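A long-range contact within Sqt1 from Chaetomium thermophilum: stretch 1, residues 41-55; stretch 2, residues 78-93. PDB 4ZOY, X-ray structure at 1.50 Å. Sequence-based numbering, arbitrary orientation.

Stretch 1 (41-55) DDAPGKGYVLDISAA
Stretch 2, residues 78-93: SLNPIFEIDGHTDSIN

Strand 45-51 runs extended and antiparallel to stretch 2, its axis 157° from that of strand 83-85 and 4.4 Å away at closest. Leu79 (m, t) points toward stretch 1 and fills an apolar pocket: its CD1 lies 4.1 Å from Ile52 CD1, its CD2 4.3 Å from Ala54 CB. Asn80 O reaches Asp51 N through a water. Pro81 CG packs 3.5 Å from Tyr48 CD1, the tyrosine being m at chi1. At Ile82 (phi/psi -101/-7) the chain is not extended, yet its N donates to Val49 O at 2.8 Å.

Pairing is then regular. Phe83 O accepts from Val49 N (2.9 Å), and Phe83 shares a sheet face with Val49 (both t), CB to CB 3.8 Å. Glu84 stands beside Tyr48 on the other face. Ile85 and Gly47 exchange two bonds, Ile85 N to Gly47 O 2.8 Å and Gly47 N to Ile85 O 3.1 Å; a CB on Gly47 would clash with Ile85 CD1. Lys46 (t, p, t, t) starts away but returns, its NZ bridging Glu84 OE1 and Asp86 OD1, each at 2.6 Å.

Gly87, at phi 117°, turns the chain. A water then joins His88 N, Ile85 O and Gly45 O, while His88 O accepts from Gly45 N (3.1 Å). Gly45 must stay bare: a CB would strike Asp90 O and Ile92 N.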

ATOM      1  N   ASP A  41       3.464 -16.243 -21.798  1.00 38.68           N
ATOM      2  CA  ASP A  41       2.823 -15.010 -22.239  1.00 39.28           C
ATOM      3  C   ASP A  41       1.322 -15.028 -21.974  1.00 37.93           C
ATOM      4  O   ASP A  41       0.696 -13.982 -21.831  1.00 44.84           O
ATOM      5  CB  ASP A  41       3.076 -14.783 -23.731  1.00 48.30           C
ATOM      6  CG  ASP A  41       4.517 -15.034 -24.124  1.00 60.76           C
ATOM      7  OD1 ASP A  41       5.229 -14.057 -24.439  1.00 64.80           O
ATOM      8  OD2 ASP A  41       4.937 -16.213 -24.114  1.00 63.53           O
ATOM      9  N   ASP A  42       0.752 -16.226 -21.897  1.00 35.50           N
ATOM     10  CA  ASP A  42      -0.690 -16.382 -21.752  1.00 39.75           C
ATOM     11  C   ASP A  42      -1.118 -16.866 -20.364  1.00 33.04           C
ATOM     12  O   ASP A  42      -2.278 -17.226 -20.167  1.00 31.40           O
ATOM     13  CB  ASP A  42      -1.214 -17.360 -22.807  1.00 44.40           C
ATOM     14  CG  ASP A  42      -0.697 -18.772 -22.595  1.00 52.79           C
ATOM     15  OD1 ASP A  42       0.461 -18.918 -22.147  1.00 50.68           O
ATOM     16  OD2 ASP A  42      -1.444 -19.730 -22.886  1.00 61.82           O
ATOM     17  N   ALA A  43      -0.189 -16.900 -19.412  1.00 31.22           N
ATOM     18  CA  ALA A  43      -0.500 -17.407 -18.074  1.00 29.38           C
ATOM     19  C   ALA A  43      -1.534 -16.521 -17.389  1.00 24.12           C
ATOM     20  O   ALA A  43      -1.391 -15.298 -17.363  1.00 27.72           O
ATOM     21  CB  ALA A  43       0.757 -17.503 -17.229  1.00 27.12           C
ATOM     22  N   PRO A  44      -2.589 -17.139 -16.850  1.00 22.24           N
ATOM     23  CA  PRO A  44      -3.674 -16.390 -16.212  1.00 24.42           C
ATOM     24  C   PRO A  44      -3.284 -15.882 -14.833  1.00 22.58           C
ATOM     25  O   PRO A  44      -2.229 -16.233 -14.309  1.00 23.61           O
ATOM     26  CB  PRO A  44      -4.799 -17.420 -16.114  1.00 25.42           C
ATOM     27  CG  PRO A  44      -4.073 -18.732 -16.000  1.00 27.51           C
ATOM     28  CD  PRO A  44      -2.841 -18.592 -16.846  1.00 24.87           C
ATOM     29  N   GLY A  45      -4.137 -15.036 -14.271  1.00 19.72           N
ATOM     30  CA  GLY A  45      -3.980 -14.623 -12.889  1.00 19.18           C
ATOM     31  C   GLY A  45      -4.890 -15.470 -12.029  1.00 20.65           C
ATOM     32  O   GLY A  45      -5.835 -16.094 -12.520  1.00 24.67           O
ATOM     33  N   LYS A  46      -4.607 -15.497 -10.734  1.00 17.75           N
ATOM     34  CA  LYS A  46      -5.380 -16.285  -9.800  1.00 17.52           C
ATOM     35  C   LYS A  46      -5.353 -15.621  -8.440  1.00 17.76           C
ATOM     36  O   LYS A  46      -4.315 -15.101  -8.007  1.00 18.29           O
ATOM     37  CB  LYS A  46      -4.828 -17.708  -9.695  1.00 20.12           C
ATOM     38  CG  LYS A  46      -5.594 -18.628  -8.762  1.00 25.14           C
ATOM     39  CD  LYS A  46      -6.859 -19.140  -9.418  1.00 26.65           C
ATOM     40  CE  LYS A  46      -7.474 -20.274  -8.619  1.00 32.12           C
ATOM     41  NZ  LYS A  46      -8.652 -20.870  -9.321  1.00 35.21           N
ATOM     42  N   GLY A  47      -6.488 -15.666  -7.760  1.00 18.40           N
ATOM     43  CA  GLY A  47      -6.564 -15.169  -6.408  1.00 18.84           C
ATOM     44  C   GLY A  47      -7.236 -16.171  -5.497  1.00 19.77           C
ATOM     45  O   GLY A  47      -7.937 -17.082  -5.952  1.00 20.35           O
ATOM     46  N   TYR A  48      -7.027 -15.996  -4.202  1.00 17.23           N
ATOM     47  CA  TYR A  48      -7.642 -16.835  -3.193  1.00 18.35           C
ATOM     48  C   TYR A  48      -8.082 -16.001  -2.007  1.00 21.92           C
ATOM     49  O   TYR A  48      -7.496 -14.948  -1.730  1.00 21.89           O
ATOM     50  CB  TYR A  48      -6.674 -17.920  -2.721  1.00 19.12           C
ATOM     51  CG  TYR A  48      -6.328 -18.950  -3.765  1.00 18.60           C
ATOM     52  CD1 TYR A  48      -7.174 -20.030  -4.001  1.00 22.03           C
ATOM     53  CD2 TYR A  48      -5.159 -18.850  -4.504  1.00 19.10           C
ATOM     54  CE1 TYR A  48      -6.858 -20.983  -4.958  1.00 22.39           C
ATOM     55  CE2 TYR A  48      -4.831 -19.801  -5.465  1.00 23.44           C
ATOM     56  CZ  TYR A  48      -5.689 -20.863  -5.681  1.00 22.63           C
ATOM     57  OH  TYR A  48      -5.374 -21.811  -6.630  1.00 24.28           O
ATOM     58  N   VAL A  49      -9.111 -16.457  -1.306  1.00 18.86           N
ATOM     59  CA  VAL A  49      -9.422 -15.892  -0.008  1.00 19.59           C
ATOM     60  C   VAL A  49      -9.110 -16.935   1.048  1.00 24.04           C
ATOM     61  O   VAL A  49      -9.490 -18.102   0.912  1.00 22.72           O
ATOM     62  CB  VAL A  49     -10.885 -15.443   0.110  1.00 22.75           C
ATOM     63  CG1 VAL A  49     -11.124 -14.815   1.480  1.00 24.61           C
ATOM     64  CG2 VAL A  49     -11.221 -14.462  -1.004  1.00 23.46           C
ATOM     65  N   LEU A  50      -8.407 -16.514   2.090  1.00 21.30           N
ATOM     66  CA  LEU A  50      -7.978 -17.408   3.153  1.00 18.71           C
ATOM     67  C   LEU A  50      -8.600 -17.004   4.472  1.00 23.89           C
ATOM     68  O   LEU A  50      -8.931 -15.834   4.672  1.00 23.00           O
ATOM     69  CB  LEU A  50      -6.458 -17.396   3.284  1.00 19.22           C
ATOM     70  CG  LEU A  50      -5.659 -17.596   2.000  1.00 18.63           C
ATOM     71  CD1 LEU A  50      -4.192 -17.327   2.230  1.00 21.02           C
ATOM     72  CD2 LEU A  50      -5.848 -19.013   1.472  1.00 21.36           C
ATOM     73  N   ASP A  51      -8.760 -17.983   5.362  1.00 21.84           N
ATOM     74  CA  ASP A  51      -9.159 -17.748   6.743  1.00 23.15           C
ATOM     75  C   ASP A  51      -8.004 -18.158   7.648  1.00 28.03           C
ATOM     76  O   ASP A  51      -7.782 -19.347   7.893  1.00 26.54           O
ATOM     77  CB  ASP A  51     -10.429 -18.533   7.090  1.00 25.73           C
ATOM     78  CG  ASP A  51     -10.985 -18.175   8.456  1.00 34.11           C
ATOM     79  OD1 ASP A  51     -10.243 -17.607   9.282  1.00 29.81           O
ATOM     80  OD2 ASP A  51     -12.172 -18.470   8.705  1.00 40.97           O
ATOM     81  N   ILE A  52      -7.281 -17.164   8.149  1.00 21.79           N
ATOM     82  CA  ILE A  52      -6.025 -17.369   8.863  1.00 25.82           C
ATOM     83  C   ILE A  52      -6.276 -17.835  10.315  1.00 28.10           C
ATOM     84  O   ILE A  52      -5.365 -18.292  11.008  1.00 32.07           O
ATOM     85  CB  ILE A  52      -5.165 -16.056   8.787  1.00 32.85           C
ATOM     86  CG1 ILE A  52      -4.253 -16.085   7.555  1.00 37.97           C
ATOM     87  CG2 ILE A  52      -4.290 -15.828  10.011  1.00 43.62           C
ATOM     88  CD1 ILE A  52      -4.962 -16.182   6.246  1.00 35.93           C
ATOM     89  N   SER A  53      -7.527 -17.782  10.758  1.00 28.52           N
ATOM     90  CA  SER A  53      -7.850 -18.233  12.111  1.00 34.54           C
ATOM     91  C   SER A  53      -7.597 -19.736  12.266  1.00 37.35           C
ATOM     92  O   SER A  53      -7.500 -20.247  13.379  1.00 36.97           O
ATOM     93  CB  SER A  53      -9.300 -17.902  12.459  1.00 31.24           C
ATOM     94  OG  SER A  53     -10.199 -18.712  11.728  1.00 33.73           O
ATOM     95  N   ALA A  54      -7.472 -20.434  11.142  1.00 39.84           N
ATOM     96  CA  ALA A  54      -7.167 -21.862  11.147  1.00 39.09           C
ATOM     97  C   ALA A  54      -5.710 -22.131  11.518  1.00 43.27           C
ATOM     98  O   ALA A  54      -5.322 -23.279  11.734  1.00 45.56           O
ATOM     99  CB  ALA A  54      -7.486 -22.474   9.790  1.00 38.65           C
ATOM    100  N   ALA A  55      -4.903 -21.075  11.587  1.00 39.38           N
ATOM    101  CA  ALA A  55      -3.490 -21.212  11.927  1.00 35.39           C
ATOM    102  C   ALA A  55      -3.306 -21.483  13.416  1.00 43.56           C
ATOM    103  O   ALA A  55      -3.488 -20.592  14.243  1.00 47.70           O
ATOM    104  CB  ALA A  55      -2.717 -19.961  11.517  1.00 38.22           C
ATOM    105  N   SER A  78      -0.981 -25.997   6.923  1.00 26.49           N
ATOM    106  CA  SER A  78      -1.266 -25.720   5.519  1.00 25.31           C
ATOM    107  C   SER A  78      -2.688 -25.178   5.384  1.00 25.25           C
ATOM    108  O   SER A  78      -3.643 -25.846   5.776  1.00 30.63           O
ATOM    109  CB  SER A  78      -1.077 -26.987   4.673  1.00 25.07           C
ATOM    110  OG  SER A  78      -1.380 -26.747   3.314  1.00 30.83           O
ATOM    111  N   LEU A  79      -2.838 -23.967   4.846  1.00 20.71           N
ATOM    112  CA  LEU A  79      -4.153 -23.325   4.789  1.00 21.97           C
ATOM    113  C   LEU A  79      -4.963 -23.750   3.578  1.00 18.49           C
ATOM    114  O   LEU A  79      -4.415 -23.941   2.500  1.00 23.27           O
ATOM    115  CB  LEU A  79      -4.006 -21.803   4.775  1.00 23.50           C
ATOM    116  CG  LEU A  79      -3.360 -21.192   6.013  1.00 20.61           C
ATOM    117  CD1 LEU A  79      -3.031 -19.726   5.743  1.00 25.84           C
ATOM    118  CD2 LEU A  79      -4.273 -21.335   7.222  1.00 24.89           C
ATOM    119  N   ASN A  80      -6.272 -23.870   3.759  1.00 23.19           N
ATOM    120  CA  ASN A  80      -7.166 -24.169   2.648  1.00 27.90           C
ATOM    121  C   ASN A  80      -8.057 -22.977   2.327  1.00 24.02           C
ATOM    122  O   ASN A  80      -8.705 -22.428   3.213  1.00 27.92           O
ATOM    123  CB  ASN A  80      -8.017 -25.402   2.959  1.00 31.45           C
ATOM    124  CG  ASN A  80      -7.174 -26.631   3.238  1.00 33.77           C
ATOM    125  OD1 ASN A  80      -6.501 -27.148   2.348  1.00 39.04           O
ATOM    126  ND2 ASN A  80      -7.206 -27.104   4.477  1.00 38.11           N
ATOM    127  N   PRO A  81      -8.089 -22.574   1.050  1.00 24.54           N
ATOM    128  CA  PRO A  81      -8.863 -21.379   0.685  1.00 23.97           C
ATOM    129  C   PRO A  81     -10.355 -21.540   0.910  1.00 30.15           C
ATOM    130  O   PRO A  81     -10.896 -22.644   0.804  1.00 27.50           O
ATOM    131  CB  PRO A  81      -8.570 -21.205  -0.807  1.00 21.61           C
ATOM    132  CG  PRO A  81      -7.334 -21.986  -1.064  1.00 29.79           C
ATOM    133  CD  PRO A  81      -7.365 -23.134  -0.099  1.00 24.13           C
ATOM    134  N   ILE A  82     -11.023 -20.436   1.218  1.00 25.68           N
ATOM    135  CA  ILE A  82     -12.474 -20.453   1.338  1.00 22.81           C
ATOM    136  C   ILE A  82     -13.145 -19.883   0.092  1.00 25.21           C
ATOM    137  O   ILE A  82     -14.365 -19.951  -0.051  1.00 28.89           O
ATOM    138  CB  ILE A  82     -12.945 -19.682   2.579  1.00 23.65           C
ATOM    139  CG1 ILE A  82     -12.655 -18.189   2.429  1.00 25.77           C
ATOM    140  CG2 ILE A  82     -12.293 -20.246   3.842  1.00 23.87           C
ATOM    141  CD1 ILE A  82     -13.062 -17.389   3.630  1.00 26.61           C
ATOM    142  N   PHE A  83     -12.345 -19.330  -0.815  1.00 24.27           N
ATOM    143  CA  PHE A  83     -12.863 -18.799  -2.073  1.00 22.10           C
ATOM    144  C   PHE A  83     -11.748 -18.703  -3.094  1.00 23.16           C
ATOM    145  O   PHE A  83     -10.585 -18.516  -2.733  1.00 22.45           O
ATOM    146  CB  PHE A  83     -13.510 -17.423  -1.871  1.00 24.96           C
ATOM    147  CG  PHE A  83     -14.266 -16.925  -3.074  1.00 24.34           C
ATOM    148  CD1 PHE A  83     -15.437 -17.552  -3.481  1.00 27.59           C
ATOM    149  CD2 PHE A  83     -13.816 -15.824  -3.793  1.00 25.73           C
ATOM    150  CE1 PHE A  83     -16.141 -17.095  -4.583  1.00 29.32           C
ATOM    151  CE2 PHE A  83     -14.515 -15.360  -4.895  1.00 24.13           C
ATOM    152  CZ  PHE A  83     -15.682 -16.000  -5.293  1.00 29.13           C
ATOM    153  N   GLU A  84     -12.104 -18.837  -4.368  1.00 25.29           N
ATOM    154  CA  GLU A  84     -11.146 -18.711  -5.455  1.00 21.17           C
ATOM    155  C   GLU A  84     -11.548 -17.570  -6.371  1.00 24.04           C
ATOM    156  O   GLU A  84     -12.717 -17.436  -6.739  1.00 25.74           O
ATOM    157  CB  GLU A  84     -11.040 -20.015  -6.252  1.00 26.20           C
ATOM    158  CG  GLU A  84     -10.463 -21.167  -5.454  1.00 28.80           C
ATOM    159  CD  GLU A  84     -10.148 -22.379  -6.313  1.00 31.22           C
ATOM    160  OE1 GLU A  84      -9.914 -22.210  -7.526  1.00 32.55           O
ATOM    161  OE2 GLU A  84     -10.115 -23.495  -5.758  1.00 40.96           O
ATOM    162  N   ILE A  85     -10.575 -16.742  -6.734  1.00 23.09           N
ATOM    163  CA  ILE A  85     -10.825 -15.626  -7.626  1.00 21.30           C
ATOM    164  C   ILE A  85     -10.368 -15.968  -9.034  1.00 22.19           C
ATOM    165  O   ILE A  85      -9.171 -15.998  -9.320  1.00 21.00           O
ATOM    166  CB  ILE A  85     -10.108 -14.346  -7.146  1.00 21.53           C
ATOM    167  CG1 ILE A  85     -10.538 -13.997  -5.720  1.00 25.96           C
ATOM    168  CG2 ILE A  85     -10.389 -13.193  -8.108  1.00 25.60           C
ATOM    169  CD1 ILE A  85      -9.671 -12.911  -5.083  1.00 27.05           C
ATOM    170  N   ASP A  86     -11.336 -16.235  -9.910  1.00 24.37           N
ATOM    171  CA  ASP A  86     -11.060 -16.576 -11.300  1.00 24.16           C
ATOM    172  C   ASP A  86     -11.544 -15.484 -12.243  1.00 26.09           C
ATOM    173  O   ASP A  86     -12.364 -14.652 -11.866  1.00 28.05           O
ATOM    174  CB  ASP A  86     -11.733 -17.902 -11.669  1.00 26.56           C
ATOM    175  CG  ASP A  86     -11.186 -19.077 -10.877  1.00 29.65           C
ATOM    176  OD1 ASP A  86      -9.952 -19.205 -10.781  1.00 30.19           O
ATOM    177  OD2 ASP A  86     -11.995 -19.870 -10.353  1.00 34.96           O
ATOM    178  N   GLY A  87     -11.042 -15.492 -13.470  1.00 24.18           N
ATOM    179  CA  GLY A  87     -11.500 -14.543 -14.466  1.00 28.63           C
ATOM    180  C   GLY A  87     -10.438 -13.592 -14.979  1.00 26.88           C
ATOM    181  O   GLY A  87     -10.641 -12.914 -15.985  1.00 28.74           O
ATOM    182  N   HIS A  88      -9.305 -13.516 -14.290  1.00 21.49           N
ATOM    183  CA  HIS A  88      -8.220 -12.681 -14.772  1.00 22.14           C
ATOM    184  C   HIS A  88      -7.352 -13.457 -15.752  1.00 23.84           C
ATOM    185  O   HIS A  88      -6.910 -14.573 -15.461  1.00 24.63           O
ATOM    186  CB  HIS A  88      -7.382 -12.145 -13.610  1.00 20.81           C
ATOM    187  CG  HIS A  88      -8.080 -11.098 -12.802  1.00 22.26           C
ATOM    188  ND1 HIS A  88      -8.115  -9.769 -13.181  1.00 22.33           N
ATOM    189  CD2 HIS A  88      -8.762 -11.177 -11.639  1.00 19.39           C
ATOM    190  CE1 HIS A  88      -8.798  -9.084 -12.285  1.00 18.96           C
ATOM    191  NE2 HIS A  88      -9.199  -9.908 -11.336  1.00 19.11           N
ATOM    192  N   THR A  89      -7.120 -12.858 -16.917  1.00 22.47           N
ATOM    193  CA  THR A  89      -6.385 -13.505 -17.991  1.00 23.34           C
ATOM    194  C   THR A  89      -4.914 -13.117 -17.956  1.00 25.71           C
ATOM    195  O   THR A  89      -4.119 -13.526 -18.803  1.00 26.93           O
ATOM    196  CB  THR A  89      -6.992 -13.150 -19.359  1.00 28.61           C
ATOM    197  OG1 THR A  89      -7.075 -11.726 -19.494  1.00 26.50           O
ATOM    198  CG2 THR A  89      -8.392 -13.742 -19.476  1.00 31.12           C
ATOM    199  N   ASP A  90      -4.557 -12.322 -16.953  1.00 23.49           N
ATOM    200  CA  ASP A  90      -3.171 -11.963 -16.702  1.00 22.73           C
ATOM    201  C   ASP A  90      -3.081 -11.787 -15.192  1.00 18.46           C
ATOM    202  O   ASP A  90      -4.105 -11.854 -14.519  1.00 18.65           O
ATOM    203  CB  ASP A  90      -2.774 -10.690 -17.457  1.00 23.07           C
ATOM    204  CG  ASP A  90      -1.276 -10.567 -17.672  1.00 23.29           C
ATOM    205  OD1 ASP A  90      -0.494 -11.272 -16.999  1.00 23.99           O
ATOM    206  OD2 ASP A  90      -0.871  -9.740 -18.520  1.00 27.68           O
ATOM    207  N   SER A  91      -1.878 -11.570 -14.675  1.00 19.12           N
ATOM    208  CA  SER A  91      -1.636 -11.553 -13.226  1.00 18.82           C
ATOM    209  C   SER A  91      -2.553 -10.637 -12.438  1.00 18.65           C
ATOM    210  O   SER A  91      -2.823  -9.521 -12.859  1.00 19.33           O
ATOM    211  CB  SER A  91      -0.198 -11.135 -12.945  1.00 20.91           C
ATOM    212  OG  SER A  91       0.706 -11.942 -13.681  1.00 25.69           O
ATOM    213  N   ILE A  92      -3.024 -11.107 -11.291  1.00 17.61           N
ATOM    214  CA  ILE A  92      -3.668 -10.188 -10.345  1.00 15.02           C
ATOM    215  C   ILE A  92      -2.580  -9.343  -9.694  1.00 18.69           C
ATOM    216  O   ILE A  92      -1.621  -9.877  -9.147  1.00 18.33           O
ATOM    217  CB  ILE A  92      -4.485 -10.909  -9.274  1.00 14.81           C
ATOM    218  CG1 ILE A  92      -5.644 -11.679  -9.924  1.00 19.17           C
ATOM    219  CG2 ILE A  92      -5.005  -9.888  -8.248  1.00 16.68           C
ATOM    220  CD1 ILE A  92      -6.559 -12.404  -8.950  1.00 19.57           C
ATOM    221  N   ASN A  93      -2.741  -8.024  -9.757  1.00 16.82           N
ATOM    222  CA  ASN A  93      -1.713  -7.090  -9.324  1.00 17.78           C
ATOM    223  C   ASN A  93      -2.157  -6.229  -8.141  1.00 15.57           C
ATOM    224  O   ASN A  93      -1.333  -5.577  -7.487  1.00 16.95           O
ATOM    225  CB  ASN A  93      -1.326  -6.188 -10.501  1.00 18.82           C
ATOM    226  CG  ASN A  93       0.002  -5.501 -10.292  1.00 27.74           C
ATOM    227  OD1 ASN A  93       0.967  -6.111  -9.835  1.00 28.20           O
ATOM    228  ND2 ASN A  93       0.059  -4.221 -10.629  1.00 28.04           N
TER
HETATM  229  O   HOH W   1      -1.764 -12.788 -20.082  1.00 37.24           O
HETATM  230  O   HOH W   2      -4.539 -16.039 -20.000  1.00 31.39           O
HETATM  231  O   HOH W   3       0.260 -14.274 -15.220  1.00 26.54           O
HETATM  232  O   HOH W   4       0.189 -13.577 -18.695  1.00 35.29           O
HETATM  233  O   HOH W   5      -8.264 -14.879 -11.800  1.00 21.64           O
HETATM  234  O   HOH W   6      -7.706 -20.556   4.936  1.00 25.88           O